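Side-chain contacts in iron-containing superoxide dismutase B2 (Trypanosoma brucei, PDB 3ESF), which probably removes toxic superoxide radicals, dismutating them to hydrogen peroxide and dioxygen at a protein-bound iron(III) ion: residues P6-G11 with E23-H28; A16-S21 with W183-W188; T38-A43 with P48-K53; E56-I59 with P65-N68; L158-W163 with P176-T181. The protein carries 1 engineered substitution. One frame throughout, in Å; residues are numbered along the deposited sequence.

Contact 1: P6-G11 with E23-H28. With FE (Fe (III) ion), chain E.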
# COMPACT_ATOMS: atom_id res chain seq x y z
N PRO A 6 -22.80 2.25 -6.30
CA PRO A 6 -23.79 3.12 -5.65
C PRO A 6 -23.13 4.44 -5.23
O PRO A 6 -21.91 4.47 -4.96
CB PRO A 6 -24.22 2.33 -4.40
CG PRO A 6 -23.64 0.96 -4.52
CD PRO A 6 -22.48 1.04 -5.51
N PRO A 7 -23.93 5.52 -5.14
CA PRO A 7 -23.37 6.77 -4.64
C PRO A 7 -22.93 6.57 -3.19
O PRO A 7 -23.31 5.56 -2.55
CB PRO A 7 -24.57 7.75 -4.75
CG PRO A 7 -25.79 6.88 -4.72
CD PRO A 7 -25.37 5.64 -5.47
N LEU A 8 -22.11 7.48 -2.68
CA LEU A 8 -21.78 7.50 -1.26
C LEU A 8 -23.09 7.53 -0.46
O LEU A 8 -24.02 8.22 -0.85
CB LEU A 8 -20.92 8.72 -0.93
CG LEU A 8 -19.49 8.73 -1.48
CD1 LEU A 8 -18.96 10.14 -1.55
CD2 LEU A 8 -18.56 7.86 -0.63
N PRO A 9 -23.19 6.73 0.61
CA PRO A 9 -24.45 6.69 1.37
C PRO A 9 -24.83 8.03 2.00
O PRO A 9 -26.00 8.33 2.13
CB PRO A 9 -24.20 5.60 2.43
CG PRO A 9 -22.99 4.78 1.86
CD PRO A 9 -22.16 5.82 1.17
N TRP A 10 -23.83 8.86 2.31
CA TRP A 10 -24.02 10.07 3.10
C TRP A 10 -23.40 11.33 2.51
O TRP A 10 -23.25 12.34 3.21
CB TRP A 10 -23.47 9.85 4.52
CG TRP A 10 -22.43 8.78 4.57
CD1 TRP A 10 -22.57 7.53 5.12
CD2 TRP A 10 -21.10 8.84 4.05
NE1 TRP A 10 -21.41 6.82 4.97
CE2 TRP A 10 -20.49 7.59 4.32
CE3 TRP A 10 -20.36 9.82 3.36
CZ2 TRP A 10 -19.17 7.30 3.95
CZ3 TRP A 10 -19.04 9.55 3.01
CH2 TRP A 10 -18.46 8.28 3.29
N GLY A 11 -23.00 11.28 1.23
CA GLY A 11 -22.51 12.46 0.51
C GLY A 11 -21.02 12.68 0.69
O GLY A 11 -20.43 12.16 1.62
N GLU A 23 -12.49 16.44 1.03
CA GLU A 23 -11.37 16.16 0.13
C GLU A 23 -10.87 14.71 0.17
O GLU A 23 -10.66 14.12 -0.88
CB GLU A 23 -10.21 17.16 0.28
CG GLU A 23 -9.13 16.99 -0.83
CD GLU A 23 -7.93 17.91 -0.67
OE1 GLU A 23 -7.47 18.12 0.47
OE2 GLU A 23 -7.45 18.43 -1.71
N GLN A 24 -10.70 14.16 1.37
CA GLN A 24 -10.35 12.74 1.55
C GLN A 24 -11.35 11.76 0.91
O GLN A 24 -10.97 10.84 0.19
CB GLN A 24 -10.19 12.41 3.06
CG GLN A 24 -9.74 10.98 3.37
CD GLN A 24 -8.34 10.65 2.82
OE1 GLN A 24 -7.32 10.85 3.50
NE2 GLN A 24 -8.29 10.12 1.58
N VAL A 25 -12.63 11.95 1.20
CA VAL A 25 -13.71 11.16 0.60
C VAL A 25 -13.80 11.36 -0.94
O VAL A 25 -14.04 10.39 -1.68
CB VAL A 25 -15.07 11.46 1.30
CG1 VAL A 25 -16.23 10.72 0.60
CG2 VAL A 25 -15.01 11.10 2.81
N THR A 26 -13.61 12.59 -1.41
CA THR A 26 -13.66 12.89 -2.87
C THR A 26 -12.59 12.14 -3.63
O THR A 26 -12.91 11.45 -4.60
CB THR A 26 -13.52 14.39 -3.16
OG1 THR A 26 -14.63 15.08 -2.60
CG2 THR A 26 -13.53 14.64 -4.65
N PHE A 27 -11.32 12.28 -3.23
CA PHE A 27 -10.26 11.53 -3.93
C PHE A 27 -10.50 10.04 -3.84
O PHE A 27 -10.35 9.32 -4.83
CB PHE A 27 -8.84 11.93 -3.48
CG PHE A 27 -8.32 13.17 -4.16
CD1 PHE A 27 -7.63 13.08 -5.37
CD2 PHE A 27 -8.57 14.43 -3.63
CE1 PHE A 27 -7.17 14.22 -6.02
CE2 PHE A 27 -8.11 15.58 -4.26
CZ PHE A 27 -7.42 15.48 -5.47
N HIS A 28 -10.90 9.56 -2.67
CA HIS A 28 -11.00 8.12 -2.45
C HIS A 28 -12.11 7.47 -3.32
O HIS A 28 -11.90 6.42 -3.96
CB HIS A 28 -11.22 7.86 -0.95
CG HIS A 28 -10.94 6.46 -0.55
ND1 HIS A 28 -11.14 6.00 0.73
CD2 HIS A 28 -10.51 5.39 -1.27
CE1 HIS A 28 -10.83 4.72 0.78
NE2 HIS A 28 -10.44 4.33 -0.42
FE FE E . -9.38 2.47 -0.85
O HOH W 1 -8.36 0.59 -0.96

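Contact 2: A16-S21 with W183-W188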
# COMPACT_ATOMS: atom_id res chain seq x y z
N ALA A 16 -17.23 14.68 7.29
CA ALA A 16 -16.36 15.81 7.62
C ALA A 16 -16.45 16.22 9.12
O ALA A 16 -15.42 16.44 9.76
CB ALA A 16 -16.62 16.99 6.72
N ALA A 17 -17.66 16.27 9.65
CA ALA A 17 -17.92 16.56 11.07
C ALA A 17 -17.31 15.54 12.05
O ALA A 17 -17.16 15.83 13.22
CB ALA A 17 -19.39 16.64 11.30
N LYS A 18 -17.02 14.34 11.56
CA LYS A 18 -16.46 13.26 12.40
C LYS A 18 -15.04 12.80 12.03
O LYS A 18 -14.54 11.79 12.53
CB LYS A 18 -17.40 12.05 12.48
CG LYS A 18 -18.18 12.00 13.81
CD LYS A 18 -19.53 11.34 13.65
CE LYS A 18 -20.27 11.24 14.99
NZ LYS A 18 -19.70 10.07 15.75
N GLY A 19 -14.38 13.53 11.14
CA GLY A 19 -12.96 13.29 10.92
C GLY A 19 -12.55 12.66 9.60
O GLY A 19 -11.41 12.26 9.44
N ILE A 20 -13.47 12.58 8.64
CA ILE A 20 -13.07 12.19 7.28
C ILE A 20 -13.54 13.29 6.32
O ILE A 20 -14.72 13.42 6.07
CB ILE A 20 -13.51 10.72 6.88
CG1 ILE A 20 -13.02 9.68 7.90
CG2 ILE A 20 -12.92 10.35 5.53
CD1 ILE A 20 -13.38 8.21 7.63
N SER A 21 -12.61 14.07 5.79
CA SER A 21 -12.95 15.32 5.11
C SER A 21 -13.57 15.09 3.73
O SER A 21 -13.40 14.03 3.10
CB SER A 21 -11.69 16.19 4.97
OG SER A 21 -10.81 15.66 3.97
N TRP A 183 -13.54 4.31 14.55
CA TRP A 183 -14.40 3.99 15.72
C TRP A 183 -15.47 5.04 16.02
O TRP A 183 -16.50 4.73 16.66
CB TRP A 183 -13.53 3.76 16.94
CG TRP A 183 -12.73 2.50 16.86
CD1 TRP A 183 -11.38 2.39 16.97
CD2 TRP A 183 -13.23 1.17 16.68
NE1 TRP A 183 -11.00 1.08 16.86
CE2 TRP A 183 -12.12 0.30 16.68
CE3 TRP A 183 -14.52 0.63 16.52
CZ2 TRP A 183 -12.24 -1.10 16.53
CZ3 TRP A 183 -14.65 -0.76 16.36
CH2 TRP A 183 -13.50 -1.61 16.37
N ASN A 184 -15.26 6.27 15.56
CA ASN A 184 -16.28 7.32 15.74
C ASN A 184 -17.33 7.34 14.64
O ASN A 184 -18.32 8.02 14.77
CB ASN A 184 -15.62 8.71 15.86
CG ASN A 184 -14.90 8.90 17.19
OD1 ASN A 184 -15.35 8.44 18.25
ND2 ASN A 184 -13.77 9.61 17.14
N VAL A 185 -17.09 6.60 13.55
CA VAL A 185 -18.03 6.59 12.40
C VAL A 185 -18.57 5.19 12.11
O VAL A 185 -19.48 5.02 11.30
CB VAL A 185 -17.42 7.21 11.09
CG1 VAL A 185 -17.11 8.70 11.30
CG2 VAL A 185 -16.17 6.43 10.61
N VAL A 186 -18.02 4.18 12.79
CA VAL A 186 -18.44 2.80 12.55
C VAL A 186 -19.99 2.67 12.58
O VAL A 186 -20.65 3.11 13.53
CB VAL A 186 -17.73 1.78 13.49
CG1 VAL A 186 -18.06 2.05 14.97
CG2 VAL A 186 -18.07 0.34 13.11
N ASN A 187 -20.54 2.08 11.53
CA ASN A 187 -21.99 1.99 11.32
C ASN A 187 -22.54 0.65 11.81
O ASN A 187 -22.50 -0.35 11.08
CB ASN A 187 -22.30 2.22 9.82
CG ASN A 187 -23.78 2.32 9.53
OD1 ASN A 187 -24.60 2.28 10.42
ND2 ASN A 187 -24.13 2.46 8.26
N TRP A 188 -23.06 0.64 13.05
CA TRP A 188 -23.64 -0.56 13.67
C TRP A 188 -24.99 -0.98 13.06
O TRP A 188 -25.38 -2.16 13.17
CB TRP A 188 -23.74 -0.42 15.20
CG TRP A 188 -22.40 -0.18 15.85
CD1 TRP A 188 -22.01 0.92 16.54
CD2 TRP A 188 -21.25 -1.06 15.84
NE1 TRP A 188 -20.71 0.79 16.97
CE2 TRP A 188 -20.23 -0.43 16.56
CE3 TRP A 188 -21.00 -2.32 15.29
CZ2 TRP A 188 -18.97 -1.01 16.75
CZ3 TRP A 188 -19.75 -2.91 15.49
CH2 TRP A 188 -18.76 -2.25 16.20
O HOH W 2 -12.83 11.29 14.73
O HOH W 3 -18.76 9.14 18.00

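Contact 3: T38-A43 with P48-K53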
# COMPACT_ATOMS: atom_id res chain seq x y z
N THR A 38 -13.95 2.08 -13.87
CA THR A 38 -13.45 2.49 -15.15
C THR A 38 -12.61 1.39 -15.80
O THR A 38 -12.85 1.02 -16.94
CB THR A 38 -12.66 3.79 -15.03
OG1 THR A 38 -13.57 4.83 -14.61
CG2 THR A 38 -12.01 4.16 -16.36
N LYS A 39 -11.65 0.85 -15.05
CA LYS A 39 -10.78 -0.19 -15.57
C LYS A 39 -11.56 -1.47 -15.85
O LYS A 39 -11.29 -2.14 -16.83
CB LYS A 39 -9.63 -0.46 -14.61
CG LYS A 39 -8.59 0.65 -14.55
CD LYS A 39 -7.30 0.16 -13.96
CE LYS A 39 -6.52 1.34 -13.36
NZ LYS A 39 -5.17 0.94 -12.80
N LEU A 40 -12.51 -1.81 -14.98
CA LEU A 40 -13.33 -3.02 -15.17
C LEU A 40 -14.21 -2.89 -16.40
O LEU A 40 -14.37 -3.85 -17.15
CB LEU A 40 -14.15 -3.39 -13.92
CG LEU A 40 -14.96 -4.71 -13.95
CD1 LEU A 40 -14.07 -5.91 -14.18
CD2 LEU A 40 -15.77 -4.92 -12.69
N ASN A 41 -14.79 -1.71 -16.59
CA ASN A 41 -15.62 -1.43 -17.75
C ASN A 41 -14.83 -1.54 -19.06
O ASN A 41 -15.34 -2.05 -20.05
CB ASN A 41 -16.29 -0.04 -17.62
CG ASN A 41 -17.58 -0.08 -16.82
OD1 ASN A 41 -18.23 -1.13 -16.73
ND2 ASN A 41 -17.98 1.06 -16.25
N ALA A 42 -13.58 -1.08 -19.04
CA ALA A 42 -12.68 -1.27 -20.19
C ALA A 42 -12.41 -2.75 -20.50
O ALA A 42 -12.40 -3.15 -21.66
CB ALA A 42 -11.39 -0.50 -20.00
N ALA A 43 -12.21 -3.58 -19.47
CA ALA A 43 -12.02 -5.03 -19.67
C ALA A 43 -13.29 -5.68 -20.20
O ALA A 43 -13.22 -6.58 -21.04
CB ALA A 43 -11.59 -5.69 -18.36
N PRO A 48 -18.02 -9.81 -23.55
CA PRO A 48 -19.45 -9.82 -23.20
C PRO A 48 -19.76 -10.72 -21.99
O PRO A 48 -20.62 -10.39 -21.17
CB PRO A 48 -20.13 -10.33 -24.48
CG PRO A 48 -19.17 -10.09 -25.57
CD PRO A 48 -17.81 -10.22 -24.96
N ALA A 49 -19.06 -11.86 -21.90
CA ALA A 49 -19.21 -12.81 -20.78
C ALA A 49 -18.87 -12.19 -19.42
O ALA A 49 -19.63 -12.30 -18.45
CB ALA A 49 -18.36 -14.07 -21.03
N LEU A 50 -17.72 -11.54 -19.35
CA LEU A 50 -17.35 -10.78 -18.17
C LEU A 50 -18.36 -9.67 -17.82
O LEU A 50 -18.70 -9.47 -16.66
CB LEU A 50 -15.93 -10.18 -18.34
CG LEU A 50 -15.40 -9.26 -17.24
CD1 LEU A 50 -15.28 -10.06 -15.95
CD2 LEU A 50 -14.03 -8.66 -17.64
N ALA A 51 -18.79 -8.93 -18.84
CA ALA A 51 -19.74 -7.83 -18.68
C ALA A 51 -21.07 -8.28 -18.06
O ALA A 51 -21.75 -7.50 -17.38
CB ALA A 51 -19.96 -7.15 -20.04
N ALA A 52 -21.42 -9.55 -18.28
CA ALA A 52 -22.68 -10.16 -17.79
C ALA A 52 -22.57 -10.73 -16.36
O ALA A 52 -23.58 -11.18 -15.80
CB ALA A 52 -23.08 -11.27 -18.73
N LYS A 53 -21.37 -10.71 -15.78
CA LYS A 53 -21.16 -11.21 -14.42
C LYS A 53 -21.34 -10.09 -13.41
O LYS A 53 -20.96 -8.95 -13.66
CB LYS A 53 -19.76 -11.78 -14.24
CG LYS A 53 -19.43 -12.98 -15.11
CD LYS A 53 -18.07 -13.55 -14.80
CE LYS A 53 -17.81 -14.76 -15.69
NZ LYS A 53 -16.68 -15.56 -15.16

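Contact 4: E56-I59 with P65-N68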
# COMPACT_ATOMS: atom_id res chain seq x y z
N GLU A 56 -19.75 -9.76 -7.43
CA GLU A 56 -19.59 -10.91 -6.53
C GLU A 56 -19.23 -12.20 -7.26
O GLU A 56 -18.37 -12.96 -6.79
CB GLU A 56 -20.83 -11.11 -5.66
CG GLU A 56 -20.96 -9.99 -4.63
CD GLU A 56 -22.05 -10.22 -3.61
OE1 GLU A 56 -22.52 -11.36 -3.46
OE2 GLU A 56 -22.43 -9.22 -2.96
N GLU A 57 -19.89 -12.45 -8.40
CA GLU A 57 -19.58 -13.58 -9.28
C GLU A 57 -18.10 -13.50 -9.73
O GLU A 57 -17.39 -14.50 -9.71
CB GLU A 57 -20.56 -13.65 -10.48
CG GLU A 57 -22.02 -14.09 -10.09
CD GLU A 57 -23.14 -13.70 -11.09
OE1 GLU A 57 -22.88 -13.19 -12.21
OE2 GLU A 57 -24.33 -13.89 -10.74
N ILE A 58 -17.65 -12.30 -10.10
CA ILE A 58 -16.23 -12.10 -10.49
C ILE A 58 -15.25 -12.45 -9.34
O ILE A 58 -14.30 -13.22 -9.52
CB ILE A 58 -15.94 -10.67 -11.03
CG1 ILE A 58 -16.67 -10.42 -12.35
CG2 ILE A 58 -14.42 -10.46 -11.23
CD1 ILE A 58 -16.86 -8.96 -12.69
N ILE A 59 -15.51 -11.89 -8.17
CA ILE A 59 -14.72 -12.17 -6.95
C ILE A 59 -14.60 -13.67 -6.68
O ILE A 59 -13.52 -14.15 -6.34
CB ILE A 59 -15.33 -11.44 -5.72
CG1 ILE A 59 -15.20 -9.93 -5.91
CG2 ILE A 59 -14.68 -11.93 -4.40
CD1 ILE A 59 -16.05 -9.10 -4.96
N PRO A 65 -5.54 -9.46 -12.33
CA PRO A 65 -5.94 -8.04 -12.38
C PRO A 65 -7.47 -7.83 -12.39
O PRO A 65 -7.93 -6.94 -11.69
CB PRO A 65 -5.26 -7.50 -13.66
CG PRO A 65 -4.06 -8.45 -13.89
CD PRO A 65 -4.54 -9.81 -13.37
N ILE A 66 -8.24 -8.67 -13.08
CA ILE A 66 -9.70 -8.49 -13.13
C ILE A 66 -10.35 -8.79 -11.78
O ILE A 66 -11.26 -8.06 -11.34
CB ILE A 66 -10.40 -9.33 -14.25
CG1 ILE A 66 -9.91 -8.95 -15.66
CG2 ILE A 66 -11.93 -9.17 -14.19
CD1 ILE A 66 -9.77 -7.49 -15.86
N PHE A 67 -9.88 -9.85 -11.11
CA PHE A 67 -10.30 -10.10 -9.73
C PHE A 67 -10.05 -8.86 -8.85
O PHE A 67 -10.91 -8.45 -8.11
CB PHE A 67 -9.59 -11.31 -9.10
CG PHE A 67 -9.77 -11.38 -7.61
CD1 PHE A 67 -10.86 -12.05 -7.07
CD2 PHE A 67 -8.86 -10.73 -6.75
CE1 PHE A 67 -11.07 -12.08 -5.68
CE2 PHE A 67 -9.06 -10.77 -5.34
CZ PHE A 67 -10.17 -11.44 -4.82
N ASN A 68 -8.86 -8.28 -8.94
CA ASN A 68 -8.50 -7.16 -8.07
C ASN A 68 -9.47 -5.99 -8.22
O ASN A 68 -9.83 -5.35 -7.25
CB ASN A 68 -7.06 -6.68 -8.34
CG ASN A 68 -5.99 -7.67 -7.88
OD1 ASN A 68 -6.26 -8.57 -7.08
ND2 ASN A 68 -4.76 -7.47 -8.37

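Contact 5: L158-W163 with P176-T181. Engineered in segment 158-163: T159 (natural residue Ala). With FE (Fe (III) ion), chain E.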
# COMPACT_ATOMS: atom_id res chain seq x y z
N LEU A 158 -18.30 -5.84 8.77
CA LEU A 158 -17.74 -4.48 8.70
C LEU A 158 -16.37 -4.51 8.06
O LEU A 158 -15.66 -5.50 8.16
CB LEU A 158 -17.59 -3.86 10.10
CG LEU A 158 -18.73 -3.30 10.95
CD1 LEU A 158 -18.24 -3.10 12.35
CD2 LEU A 158 -19.33 -2.00 10.39
N THR A 159 -15.97 -3.40 7.43
CA THR A 159 -14.57 -3.26 7.01
C THR A 159 -14.03 -1.83 7.20
O THR A 159 -14.77 -0.85 7.10
CB THR A 159 -14.32 -3.78 5.53
OG1 THR A 159 -12.92 -4.04 5.32
CG2 THR A 159 -14.84 -2.79 4.50
N CYS A 160 -12.74 -1.76 7.50
CA CYS A 160 -11.99 -0.51 7.45
C CYS A 160 -10.83 -0.64 6.44
O CYS A 160 -9.95 -1.51 6.59
CB CYS A 160 -11.45 -0.18 8.85
SG CYS A 160 -10.42 1.31 8.91
N ASP A 161 -10.85 0.22 5.40
CA ASP A 161 -9.78 0.33 4.40
C ASP A 161 -8.55 0.87 5.08
O ASP A 161 -8.63 1.91 5.73
CB ASP A 161 -10.22 1.32 3.27
CG ASP A 161 -9.34 1.26 2.04
OD1 ASP A 161 -8.39 0.46 1.99
OD2 ASP A 161 -9.63 1.99 1.04
N VAL A 162 -7.42 0.16 4.96
CA VAL A 162 -6.13 0.69 5.50
C VAL A 162 -5.03 0.84 4.44
O VAL A 162 -3.85 1.00 4.77
CB VAL A 162 -5.63 -0.09 6.75
CG1 VAL A 162 -6.65 -0.04 7.85
CG2 VAL A 162 -5.23 -1.56 6.39
N TRP A 163 -5.40 0.79 3.15
CA TRP A 163 -4.54 1.35 2.11
C TRP A 163 -4.27 2.81 2.50
O TRP A 163 -5.19 3.50 2.97
CB TRP A 163 -5.26 1.37 0.75
CG TRP A 163 -5.38 0.04 0.04
CD1 TRP A 163 -5.96 -1.13 0.51
CD2 TRP A 163 -4.94 -0.24 -1.30
NE1 TRP A 163 -5.88 -2.11 -0.47
CE2 TRP A 163 -5.26 -1.59 -1.58
CE3 TRP A 163 -4.31 0.53 -2.29
CZ2 TRP A 163 -4.96 -2.20 -2.82
CZ3 TRP A 163 -4.01 -0.07 -3.51
CH2 TRP A 163 -4.35 -1.42 -3.77
N PRO A 176 -2.90 5.13 13.16
CA PRO A 176 -3.61 4.99 14.45
C PRO A 176 -4.73 6.05 14.68
O PRO A 176 -5.81 5.67 15.15
CB PRO A 176 -2.47 5.11 15.48
CG PRO A 176 -1.22 4.56 14.72
CD PRO A 176 -1.42 5.13 13.34
N ALA A 177 -4.48 7.32 14.37
CA ALA A 177 -5.49 8.38 14.53
C ALA A 177 -6.64 8.18 13.56
O ALA A 177 -7.78 8.45 13.89
CB ALA A 177 -4.89 9.77 14.36
N TYR A 178 -6.34 7.69 12.35
CA TYR A 178 -7.38 7.33 11.37
C TYR A 178 -8.28 6.23 11.95
O TYR A 178 -9.51 6.33 11.87
CB TYR A 178 -6.76 6.90 10.04
CG TYR A 178 -7.65 6.11 9.10
CD1 TYR A 178 -8.80 6.68 8.52
CD2 TYR A 178 -7.32 4.79 8.74
CE1 TYR A 178 -9.63 5.95 7.65
CE2 TYR A 178 -8.12 4.04 7.87
CZ TYR A 178 -9.27 4.64 7.32
OH TYR A 178 -10.06 3.91 6.48
N VAL A 179 -7.66 5.19 12.52
CA VAL A 179 -8.43 4.07 13.07
C VAL A 179 -9.32 4.51 14.25
O VAL A 179 -10.47 4.04 14.40
CB VAL A 179 -7.55 2.87 13.40
CG1 VAL A 179 -8.37 1.78 14.11
CG2 VAL A 179 -6.97 2.33 12.11
N GLN A 180 -8.80 5.43 15.06
CA GLN A 180 -9.60 6.03 16.13
C GLN A 180 -10.81 6.79 15.56
O GLN A 180 -11.94 6.66 16.06
CB GLN A 180 -8.70 6.93 17.02
CG GLN A 180 -7.81 6.14 18.03
CD GLN A 180 -8.53 4.97 18.78
OE1 GLN A 180 -9.41 5.19 19.60
NE2 GLN A 180 -8.15 3.73 18.46
N THR A 181 -10.59 7.55 14.49
CA THR A 181 -11.70 8.14 13.73
C THR A 181 -12.69 7.09 13.17
O THR A 181 -13.90 7.30 13.26
CB THR A 181 -11.15 9.08 12.64
OG1 THR A 181 -10.61 10.23 13.30
CG2 THR A 181 -12.23 9.47 11.63
FE FE E . -9.38 2.47 -0.85
O HOH W 1 -8.36 0.59 -0.96

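Contact 1: P6-G11 with E23-H28
The N-terminal loop lies against the first turns of helix 22-45, the helix that carries one of the iron ligands, and L8 and W10 of the loop both meet V25 there. The closest approaches all run to one methyl, CG1 of V25. L8 reaches it with both ends of its fork: CD1 sits 3.5 Å from V25 CG1, and CD2 is close behind at 3.9 Å. W10 arrives from another direction and offers the rim of its six-membered ring, with CZ3 3.9 Å from V25 CG1 and the methyl lying near the indole plane, at the edge. V25 has CG1 anti to the backbone N (chi1 175°), which carries this branch out to the loop, while the other methyl turns to I20.

The indole is gripped at its far end too: NE1 hydrogen-bonds to the carbonyl oxygens of M83 and W80, and P9 CD lies over one face near its rim, 3.9 Å above the plane. L8 packs on W80 as well, so the loop is wedged between the two long helices of the alpha-hairpin domain. One turn beyond V25 on helix 22-45, H28 binds the iron through NE2 at 2.2 Å, with the metal-bound water opposite, roughly trans to NE2; H76, D161 and H165 supply the other protein ligands. The ring of H28 meets W80 edge-to-face, putting that tryptophan beside both the loop and the metal site.

Contact 2: A16-S21 with W183-W188
K18 makes the polar half of this contact by laying its chain past N184. The ammonium NZ donates to the backbone O of N184 at 2.7 Å; it lies in the carbonyl plane, with a C=O...N angle of 154°. A bend at the last torsion (chi4 -79°) swings NZ onto that oxygen, and CD and CE pass alongside it. G87 O takes a further, weak bond from the same NZ.

Water adds two bridges. One molecule gives a hydrogen to K18 O at 2.8 Å and accepts from N184 ND2 at 3.1 Å, tying the loop backbone to the amide end. A second accepts from K18 NZ at 2.6 Å, though its link on to N184 OD1 is weak. N184 is exposed, so this half faces solvent.

The apolar half is V185, whose methyls divide the work. CG1 packs on K18 CB at 3.6 Å, at the root of the lysine, whereas CG2 looks toward I20 CD1, a looser 4.5 Å away. I20 and V185 also share M83 as a neighbour.

The contact thus joins the loop before helix 22-45, where S21 is the N-cap bonding Q24 N, to the C-terminal end of helix 175-185. Just beyond, N187 is the N-cap of helix 188-196, its OD1 bonding weakly to D189 N and H190 N, and V186 and W188 lie on L158 of strand 154-161.

Contact 3: T38-A43 with P48-K53
L50 on the short helix 48-51 reaches across to A43 near the end of helix 22-45, and this pair is the tight part of the contact. The touching atom is CD2 of L50, 3.9 Å from A43 CB and 4.0 Å from A43 C, so the leucine methyl rests on both the alanine side chain and the backbone behind it. With CG anti to the backbone N (chi1 176°), L50 extends straight toward the longer helix. A43 and L50 are also where the backbones of the two segments come nearest, with CA atoms 8.0 Å apart.

One turn earlier L40 makes a slacker contact. Its CD1 comes to 4.4 Å from L50 CD2, the chain tip swinging nearer although its CB does not aim at the short helix. L40 and L50 are both buried, and the meeting is purely apolar.

Around this small greasy patch the contact opens out. On the short helix, P48 turns away from helix 22-45, and A49 and A52 are exposed. Polar groups look to other partners: N41 accepts through OD1 from F3 N, while K53 makes a salt bridge with E62.

Both helices pack on the rest of the alpha-hairpin domain: L40 and A43 rest on I66 of helix 64-81, L40 on I73 of that helix as well, and L50 lies on I58 of helix 55-61. The short helix 48-51 therefore sits in the connection between the two long arms of the hairpin, its one leucine directed inward.

Contact 4: E56-I59 with P65-N68
F67 turns the edge of its ring, not a face, to the backbone of I59. CE1 stands 3.3 Å from I59 O and CD1 3.5 Å from the same oxygen, so two adjacent ring carbons straddle it, with the oxygen near the ring plane. The carbonyl O of I58 is on this edge too, but farther off, 4.4 Å from CD1. F67 gets there because its CG is anti to the backbone N (chi1 166°), which throws the ring from helix 64-81 toward helix 55-61. The side chain of I59 crosses it obliquely, its CG2 meeting F67 CE1 at 3.8 Å.

The second pair is isoleucine on isoleucine. I58 and I66 approach through their branch methyls, CG2 to CG2 at 4.1 Å, and I58 CG2 also lies 4.0 Å from I66 O. The longer arm of I66 leads away from helix 55-61, toward L40 and A43 of helix 22-45, while L50 touches both isoleucines. The backbones are close where aromatic and isoleucine meet, with CA of I59 and F67 only 5.6 Å apart.

Chemically this is a hydrophobic helix-helix joint with one electrostatic touch. Ring-edge hydrogens are slightly positive, so an aromatic edge set against the oxygens near the C-terminal end of helix 55-61 should be weakly favourable, and N68 OD1 lies in plane at the other edge of the ring, by CD2.

Contact 5: L158-W163 with P176-T181
Y178 sends its phenol from helix 175-185 to the backbone of an iron ligand: OH donates to D161 O over a short 2.6 Å. The hydroxyl lies in the carbonyl plane with a C=O...O angle of 148°, and the oxygen sits in the plane of the ring at its edge. CG anti to the backbone N (chi1 162°) extends the tyrosine toward the strand. Its hydroxyl also hydrogen-bonds to Y79 OH, so it is held from helix 64-81 as well.

C160 adds a sulfur-aromatic contact. SG is 4.6 Å from the centroid of the Y178 ring, 49° off the ring normal, so it comes in obliquely, and it is 3.6 Å from Y178 OH. V162 CG1 touches the edge more loosely, 4.3 Å from CE2 of Y178.

While its backbone O takes the phenol, the carboxylate of D161 serves the metal. OD2 binds the iron at 2.0 Å; OD1 accepts from W163 N at 3.2 Å, the N-H coming from above the carboxylate plane. That makes an Asx turn, which steadies the group's rotation, and the metal-bound water gives OD1 a further, weak bond. W163 packs on F121 and E164 of the second subunit.

Y178 is thus second-shell to the site characteristic of iron/manganese superoxide dismutases: H28, H76, H165, one aspartate and a solvent molecule around the ion.

How the contacts relate
Contacts 1, 3 and 5 are buried, 2 and 4 partly so. Contacts 1 and 5 come from different domains yet meet at the iron, each contributing a ligand; the first packs by hydrocarbon alone, the second adds a short hydrogen bond and a sulfur to the ring. Contact 2 touches both: I20 lies on V25 of contact 1, while its helix 175-185 is shared with contact 5. Being partly at the surface, it depends on a lysine and on water. Contacts 3 and 4 abut each other in the alpha-hairpin domain, through A43, L50, I58 and I66, on the other side of the chain's centre from contacts 2 and 5. Helix 22-45 serves both contacts 1 and 3.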